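Local coordinates for protein methylenetetrahydrofolate--tRNA-(uracil-5-)-methyltransferase TrmFO (Thermus thermophilus, PDB 3G5S) that probably catalyses the folate-dependent methylation of uridine 54 in tRNA to 5-methyluridine, with FAD as cofactor and NADH or NADPH as reductant, at residues P135-A140 against G335-V340; W272-F277 against Q291-L296. All coordinates share one frame; numbering follows the deposited sequence.

Contact 1. Residues P135-A140 against G335-V340; sequences PLTSEA and GVLAGV. With FAD (flavin-adenine dinucleotide), chain B.
Pro135 and Val336 bring the two backbones together, their CA atoms 5.6 Å apart, where the segment leading into helix 139-149 passes the 3-10 turn 336-338. Val336 CG1, anti to its own backbone N (chi1 165°), lies against the Pro135 backbone, 3.6 Å from Pro135 N, while Pro135 CD rests 3.8 Å from Val336 CB. The proline ring also meets the cofactor, its CG 3.4 Å from FAD O3'. Replacing the ring by an alanine here removes CG and CD, which would probably open a gap beside Val336 CB and the FAD ribityl chain. Farther along, Thr137 and Leu337 cross at about a right angle, Leu337 CD1 3.8 Å from Thr137 OG1, a hydroxyl hydrogen-bonded with Thr133 OG1 and Gly134 O. Both segments grip FAD through backbone amides: Val336 N donates to phosphate oxygen O1P (2.9 Å, 156°) and Ser138 N to adenine N7A (3.2 Å). Ser138 is also the N-cap of helix 139-149. The pair thus sits where strands 129-131 and 331-333, neighbours in the parallel sheet, lead on toward helices 139-149 and 343-361, with strand 309-313 packed against Pro135, Thr137 and Val336.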
loop_
_atom_site.group_PDB
_atom_site.type_symbol
_atom_site.label_atom_id
_atom_site.label_comp_id
_atom_site.label_asym_id
_atom_site.label_seq_id
_atom_site.Cartn_x
_atom_site.Cartn_y
_atom_site.Cartn_z
ATOM N N PRO A 135 -11.254 0.234 -0.855
ATOM C CA PRO A 135 -11.126 0.771 -2.213
ATOM C C PRO A 135 -12.464 1.198 -2.808
ATOM O O PRO A 135 -12.479 2.031 -3.706
ATOM C CB PRO A 135 -10.559 -0.408 -3.003
ATOM C CG PRO A 135 -10.916 -1.613 -2.223
ATOM C CD PRO A 135 -10.923 -1.202 -0.785
ATOM N N LEU A 136 -13.559 0.633 -2.310
ATOM C CA LEU A 136 -14.889 0.947 -2.814
ATOM C C LEU A 136 -15.712 1.644 -1.723
ATOM O O LEU A 136 -16.911 1.422 -1.568
ATOM C CB LEU A 136 -15.568 -0.319 -3.341
ATOM C CG LEU A 136 -14.774 -1.002 -4.464
ATOM C CD1 LEU A 136 -15.343 -2.370 -4.818
ATOM C CD2 LEU A 136 -14.698 -0.109 -5.697
ATOM N N THR A 137 -15.025 2.495 -0.967
ATOM C CA THR A 137 -15.651 3.421 -0.033
ATOM C C THR A 137 -16.899 4.031 -0.673
ATOM O O THR A 137 -16.860 4.467 -1.824
ATOM C CB THR A 137 -14.663 4.547 0.341
ATOM O OG1 THR A 137 -13.626 4.035 1.191
ATOM C CG2 THR A 137 -15.364 5.664 1.072
ATOM N N SER A 138 -18.008 4.065 0.059
ATOM C CA SER A 138 -19.246 4.569 -0.525
ATOM C C SER A 138 -19.091 6.021 -0.962
ATOM O O SER A 138 -18.330 6.796 -0.376
ATOM C CB SER A 138 -20.424 4.426 0.436
ATOM O OG SER A 138 -20.428 5.477 1.378
ATOM N N GLU A 139 -19.828 6.379 -2.006
ATOM C CA GLU A 139 -19.754 7.714 -2.564
ATOM C C GLU A 139 -20.030 8.791 -1.517
ATOM O O GLU A 139 -19.333 9.803 -1.462
ATOM C CB GLU A 139 -20.737 7.838 -3.726
ATOM C CG GLU A 139 -20.809 9.219 -4.346
ATOM C CD GLU A 139 -21.780 9.268 -5.509
ATOM O OE1 GLU A 139 -21.781 8.316 -6.319
ATOM O OE2 GLU A 139 -22.542 10.251 -5.610
ATOM N N ALA A 140 -21.043 8.575 -0.681
ATOM C CA ALA A 140 -21.415 9.574 0.316
ATOM C C ALA A 140 -20.266 9.844 1.286
ATOM O O ALA A 140 -19.977 10.998 1.610
ATOM C CB ALA A 140 -22.674 9.151 1.074
ATOM N N GLY A 335 -6.388 0.597 6.251
ATOM C CA GLY A 335 -6.666 -0.138 5.038
ATOM C C GLY A 335 -6.404 0.693 3.803
ATOM O O GLY A 335 -5.644 1.663 3.824
ATOM N N VAL A 336 -7.024 0.290 2.700
ATOM C CA VAL A 336 -6.827 0.981 1.437
ATOM C C VAL A 336 -7.154 2.476 1.553
ATOM O O VAL A 336 -6.490 3.310 0.937
ATOM C CB VAL A 336 -7.649 0.306 0.334
ATOM C CG1 VAL A 336 -7.775 1.203 -0.897
ATOM C CG2 VAL A 336 -6.998 -1.019 -0.029
ATOM N N LEU A 337 -8.167 2.824 2.342
ATOM C CA LEU A 337 -8.493 4.236 2.499
ATOM C C LEU A 337 -7.281 5.059 2.971
ATOM O O LEU A 337 -7.123 6.225 2.599
ATOM C CB LEU A 337 -9.671 4.402 3.462
ATOM C CG LEU A 337 -10.168 5.840 3.642
ATOM C CD1 LEU A 337 -10.802 6.361 2.349
ATOM C CD2 LEU A 337 -11.148 5.918 4.803
ATOM N N ALA A 338 -6.440 4.453 3.813
ATOM C CA ALA A 338 -5.253 5.115 4.356
ATOM C C ALA A 338 -4.064 5.130 3.402
ATOM O O ALA A 338 -3.024 5.706 3.733
ATOM C CB ALA A 338 -4.839 4.465 5.672
ATOM N N GLY A 339 -4.182 4.484 2.245
ATOM C CA GLY A 339 -3.099 4.515 1.280
ATOM C C GLY A 339 -2.242 3.264 1.188
ATOM O O GLY A 339 -1.174 3.310 0.574
ATOM N N VAL A 340 -2.692 2.153 1.771
ATOM C CA VAL A 340 -2.001 0.886 1.574
ATOM C C VAL A 340 -2.734 0.031 0.554
ATOM O O VAL A 340 -3.836 0.369 0.100
ATOM C CB VAL A 340 -1.751 0.105 2.888
ATOM C CG1 VAL A 340 -0.967 0.950 3.868
ATOM C CG2 VAL A 340 -3.042 -0.433 3.494
HETATM P PA FAD B . -12.465 -3.740 2.381
HETATM O O1A FAD B . -13.056 -3.514 1.019
HETATM O O2A FAD B . -11.992 -5.117 2.730
HETATM O O5B FAD B . -13.484 -3.288 3.525
HETATM C C5B FAD B . -14.186 -2.063 3.449
HETATM C C4B FAD B . -15.559 -2.294 4.049
HETATM O O4B FAD B . -16.222 -1.049 4.193
HETATM C C3B FAD B . -16.440 -3.151 3.142
HETATM O O3B FAD B . -16.993 -4.237 3.860
HETATM C C2B FAD B . -17.520 -2.187 2.650
HETATM O O2B FAD B . -18.782 -2.781 2.419
HETATM C C1B FAD B . -17.586 -1.190 3.790
HETATM N N9A FAD B . -18.049 0.173 3.487
HETATM C C8A FAD B . -17.645 0.990 2.468
HETATM N N7A FAD B . -18.239 2.193 2.618
HETATM C C5A FAD B . -19.011 2.144 3.736
HETATM C C6A FAD B . -19.833 3.066 4.368
HETATM N N6A FAD B . -19.867 4.358 4.013
HETATM N N1A FAD B . -20.480 2.688 5.513
HETATM C C2A FAD B . -20.352 1.419 6.026
HETATM N N3A FAD B . -19.539 0.495 5.410
HETATM C C4A FAD B . -18.898 0.875 4.285
HETATM N N1 FAD B . -5.706 -7.318 -2.245
HETATM C C2 FAD B . -4.805 -8.351 -2.213
HETATM O O2 FAD B . -3.939 -8.398 -1.341
HETATM N N3 FAD B . -4.877 -9.346 -3.169
HETATM C C4 FAD B . -5.839 -9.344 -4.166
HETATM O O4 FAD B . -5.881 -10.253 -5.004
HETATM C C4X FAD B . -6.751 -8.288 -4.185
HETATM N N5 FAD B . -7.726 -8.223 -5.154
HETATM C C5X FAD B . -8.626 -7.176 -5.153
HETATM C C6 FAD B . -9.613 -7.129 -6.132
HETATM C C7 FAD B . -10.524 -6.082 -6.161
HETATM C C7M FAD B . -11.589 -6.036 -7.221
HETATM C C8 FAD B . -10.449 -5.082 -5.196
HETATM C C8M FAD B . -11.430 -3.946 -5.214
HETATM C C9 FAD B . -9.463 -5.129 -4.213
HETATM C C9A FAD B . -8.544 -6.175 -4.185
HETATM N N10 FAD B . -7.548 -6.214 -3.217
HETATM C C10 FAD B . -6.671 -7.283 -3.223
HETATM C "C1'" FAD B . -7.041 -4.917 -2.627
HETATM C "C2'" FAD B . -7.197 -4.815 -1.100
HETATM O "O2'" FAD B . -6.127 -5.432 -0.405
HETATM C "C3'" FAD B . -8.546 -5.349 -0.618
HETATM O "O3'" FAD B . -9.537 -4.510 -1.177
HETATM C "C4'" FAD B . -8.686 -5.358 0.903
HETATM O "O4'" FAD B . -9.864 -6.072 1.222
HETATM C "C5'" FAD B . -8.709 -3.952 1.490
HETATM O "O5'" FAD B . -9.111 -4.008 2.841
HETATM P P FAD B . -9.952 -2.795 3.459
HETATM O O1P FAD B . -9.228 -1.500 3.276
HETATM O O2P FAD B . -10.317 -3.192 4.851
HETATM O O3P FAD B . -11.254 -2.698 2.524
#

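Contact 2. Residues W272-F277 against Q291-L296; sequences WSLVGF and QMIPGL. With GSH (glutathione), chain C.
Leu274 and Ile293 reach toward each other tip to tip, methyl against methyl, with Leu274 CD2 3.8 Å from Ile293 CD1. The backbones stay well apart: the closest CA atoms, those of Leu274 and Leu296, are 10.5 Å from each other, so the gap is bridged by side chains alone. Ile293 spans its share with an extended chain, CG1 anti to the carbonyl carbon and chi2 at 166°, which carries CD1 outward to the leucine. Leu274 CD1 lies more loosely against Leu296 CD1, at 4.4 Å. Leu274 CD2 thus meets Ile293 CD1, both Leu274 methyls come loosely toward Leu296 CD1, and the contact is wholly apolar.

Within its own segment Leu274 also meets Phe277: CD2 stands 4.3 Å above one face of the ring, offset toward its rim. The same methyl thus lies near both the aromatic face and Ile293. Ile293 and Leu296 are the first and last residues of a type II turn, closed by Leu296 N donating to Ile293 O at 2.8 Å. Gly295 occupies its third position with positive phi (98°), where a side chain would press on the preceding carbonyl oxygen. Around the cluster, Leu262 of strand 258-264 touches Leu274, Cys189 and Met191 of strand 187-191 touch Ile293, and Phe199 of helix 193-205 meets Phe277.

A second type II turn, Leu274 to Phe277, ends strand 271-274; its closing bond, Phe277 N to Leu274 O, is weak at 3.4 Å. Gly276 N in this turn donates to glutathione carboxylate oxygen O31 (2.9 Å, 152°). The arrangement is that of an antiparallel sheet whose strand carries a ligand-binding turn at its end, while Leu274, the last residue of the strand, packs against the loop between helix 283-290 and strand 301-303.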
loop_
_atom_site.group_PDB
_atom_site.type_symbol
_atom_site.label_atom_id
_atom_site.label_comp_id
_atom_site.label_asym_id
_atom_site.label_seq_id
_atom_site.Cartn_x
_atom_site.Cartn_y
_atom_site.Cartn_z
ATOM N N TRP A 272 12.579 4.968 -5.867
ATOM C CA TRP A 272 12.423 5.914 -6.965
ATOM C C TRP A 272 11.439 5.380 -7.992
ATOM O O TRP A 272 11.566 4.244 -8.460
ATOM C CB TRP A 272 13.785 6.197 -7.618
ATOM C CG TRP A 272 14.691 7.005 -6.727
ATOM C CD1 TRP A 272 15.158 6.651 -5.491
ATOM C CD2 TRP A 272 15.206 8.316 -6.988
ATOM N NE1 TRP A 272 15.934 7.661 -4.972
ATOM C CE2 TRP A 272 15.982 8.692 -5.873
ATOM C CE3 TRP A 272 15.085 9.206 -8.057
ATOM C CZ2 TRP A 272 16.634 9.919 -5.799
ATOM C CZ3 TRP A 272 15.734 10.420 -7.986
ATOM C CH2 TRP A 272 16.502 10.766 -6.866
ATOM N N SER A 273 10.446 6.193 -8.340
ATOM C CA SER A 273 9.440 5.766 -9.305
ATOM C C SER A 273 9.783 6.233 -10.710
ATOM O O SER A 273 10.442 7.251 -10.896
ATOM C CB SER A 273 8.048 6.274 -8.926
ATOM O OG SER A 273 7.957 7.672 -9.100
ATOM N N LEU A 274 9.313 5.480 -11.697
ATOM C CA LEU A 274 9.397 5.895 -13.089
ATOM C C LEU A 274 8.284 6.890 -13.390
ATOM O O LEU A 274 7.103 6.549 -13.324
ATOM C CB LEU A 274 9.275 4.696 -14.024
ATOM C CG LEU A 274 10.524 3.839 -14.219
ATOM C CD1 LEU A 274 10.946 3.152 -12.929
ATOM C CD2 LEU A 274 10.284 2.818 -15.313
ATOM N N VAL A 275 8.659 8.117 -13.723
ATOM C CA VAL A 275 7.695 9.201 -13.856
ATOM C C VAL A 275 6.845 9.034 -15.108
ATOM O O VAL A 275 7.370 8.906 -16.210
ATOM C CB VAL A 275 8.414 10.567 -13.881
ATOM C CG1 VAL A 275 7.414 11.696 -14.102
ATOM C CG2 VAL A 275 9.192 10.777 -12.587
ATOM N N GLY A 276 5.528 9.024 -14.939
ATOM C CA GLY A 276 4.634 8.931 -16.076
ATOM C C GLY A 276 4.488 7.530 -16.642
ATOM O O GLY A 276 4.028 7.367 -17.771
ATOM N N PHE A 277 4.859 6.521 -15.851
ATOM C CA PHE A 277 4.794 5.129 -16.290
ATOM C C PHE A 277 3.671 4.332 -15.636
ATOM O O PHE A 277 3.799 3.141 -15.379
ATOM C CB PHE A 277 6.162 4.445 -16.162
ATOM C CG PHE A 277 7.013 4.633 -17.382
ATOM C CD1 PHE A 277 7.641 5.843 -17.633
ATOM C CD2 PHE A 277 7.124 3.625 -18.324
ATOM C CE1 PHE A 277 8.390 6.024 -18.792
ATOM C CE2 PHE A 277 7.866 3.805 -19.474
ATOM C CZ PHE A 277 8.502 5.001 -19.710
ATOM N N GLN A 291 13.862 -3.458 -17.433
ATOM C CA GLN A 291 15.276 -3.775 -17.525
ATOM C C GLN A 291 15.862 -3.525 -18.921
ATOM O O GLN A 291 17.053 -3.719 -19.138
ATOM C CB GLN A 291 15.550 -5.176 -16.971
ATOM C CG GLN A 291 15.250 -5.248 -15.461
ATOM C CD GLN A 291 15.698 -6.540 -14.808
ATOM O OE1 GLN A 291 15.814 -7.573 -15.469
ATOM N NE2 GLN A 291 15.944 -6.492 -13.500
HETATM N N MSE A 292 15.022 -3.056 -19.846
HETATM C CA MSE A 292 15.478 -2.571 -21.147
HETATM C C MSE A 292 15.896 -1.102 -21.108
HETATM O O MSE A 292 16.443 -0.589 -22.077
HETATM C CB MSE A 292 14.385 -2.736 -22.201
HETATM C CG MSE A 292 13.984 -4.166 -22.464
HETATM SE SE MSE A 292 12.626 -4.266 -23.840
HETATM C CE MSE A 292 12.400 -6.200 -23.854
ATOM N N ILE A 293 15.617 -0.418 -20.004
ATOM C CA ILE A 293 15.924 1.004 -19.890
ATOM C C ILE A 293 17.359 1.169 -19.411
ATOM O O ILE A 293 17.738 0.577 -18.408
ATOM C CB ILE A 293 14.966 1.687 -18.895
ATOM C CG1 ILE A 293 13.520 1.561 -19.386
ATOM C CG2 ILE A 293 15.366 3.143 -18.671
ATOM C CD1 ILE A 293 12.481 1.895 -18.323
ATOM N N PRO A 294 18.171 1.961 -20.133
ATOM C CA PRO A 294 19.556 2.164 -19.693
ATOM C C PRO A 294 19.622 2.639 -18.247
ATOM O O PRO A 294 18.913 3.574 -17.864
ATOM C CB PRO A 294 20.069 3.250 -20.640
ATOM C CG PRO A 294 19.240 3.096 -21.871
ATOM C CD PRO A 294 17.876 2.685 -21.383
ATOM N N GLY A 295 20.467 1.985 -17.454
ATOM C CA GLY A 295 20.569 2.264 -16.035
ATOM C C GLY A 295 19.769 1.296 -15.179
ATOM O O GLY A 295 20.093 1.080 -14.011
ATOM N N LEU A 296 18.734 0.701 -15.763
ATOM C CA LEU A 296 17.821 -0.152 -15.015
ATOM C C LEU A 296 17.953 -1.634 -15.374
ATOM O O LEU A 296 17.090 -2.440 -15.022
ATOM C CB LEU A 296 16.374 0.325 -15.206
ATOM C CG LEU A 296 16.120 1.793 -14.844
ATOM C CD1 LEU A 296 14.643 2.130 -14.988
ATOM C CD2 LEU A 296 16.596 2.119 -13.433
HETATM N N1 GSH C . -3.985 8.599 -8.259
HETATM C CA1 GSH C . -3.806 9.969 -7.816
HETATM C C1 GSH C . -4.872 10.911 -8.354
HETATM O O11 GSH C . -5.944 10.371 -9.065
HETATM O O12 GSH C . -4.940 12.017 -7.928
HETATM C CB1 GSH C . -2.392 10.505 -8.022
HETATM C CG1 GSH C . -2.039 11.062 -9.396
HETATM C CD1 GSH C . -1.920 10.088 -10.565
HETATM O OE1 GSH C . -2.288 8.959 -10.499
HETATM N N2 GSH C . -1.312 10.587 -11.766
HETATM C CA2 GSH C . -1.062 9.717 -12.872
HETATM C C2 GSH C . 0.418 9.375 -13.016
HETATM O O2 GSH C . 1.147 10.110 -13.595
HETATM C CB2 GSH C . -1.631 10.389 -14.111
HETATM S SG2 GSH C . -1.664 9.406 -15.624
HETATM N N3 GSH C . 0.785 7.981 -12.858
HETATM C CA3 GSH C . 2.139 7.565 -13.157
HETATM C C3 GSH C . 3.162 7.962 -12.103
HETATM O O31 GSH C . 4.283 8.252 -12.381
HETATM O O32 GSH C . 2.654 8.237 -10.849
#

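Contact 2 is nested in sequence inside the long loop that contact 1 closes, yet the two lie on opposite sides of the chain's centre, their centres 29 Å apart and their nearest atoms about 14 Å apart, without touching. Each is tied to a different sheet: 135-140 and 335-340 follow strands of the parallel, Rossmann-type sheet that serves FAD, whereas 272-277 continues a strand of the antiparallel sheet. Both use backbone N-H groups on a bound ligand, two on FAD in contact 1 and one on glutathione in contact 2. The Val336 side chain is about 11 Å from the glutathione that Gly276 binds.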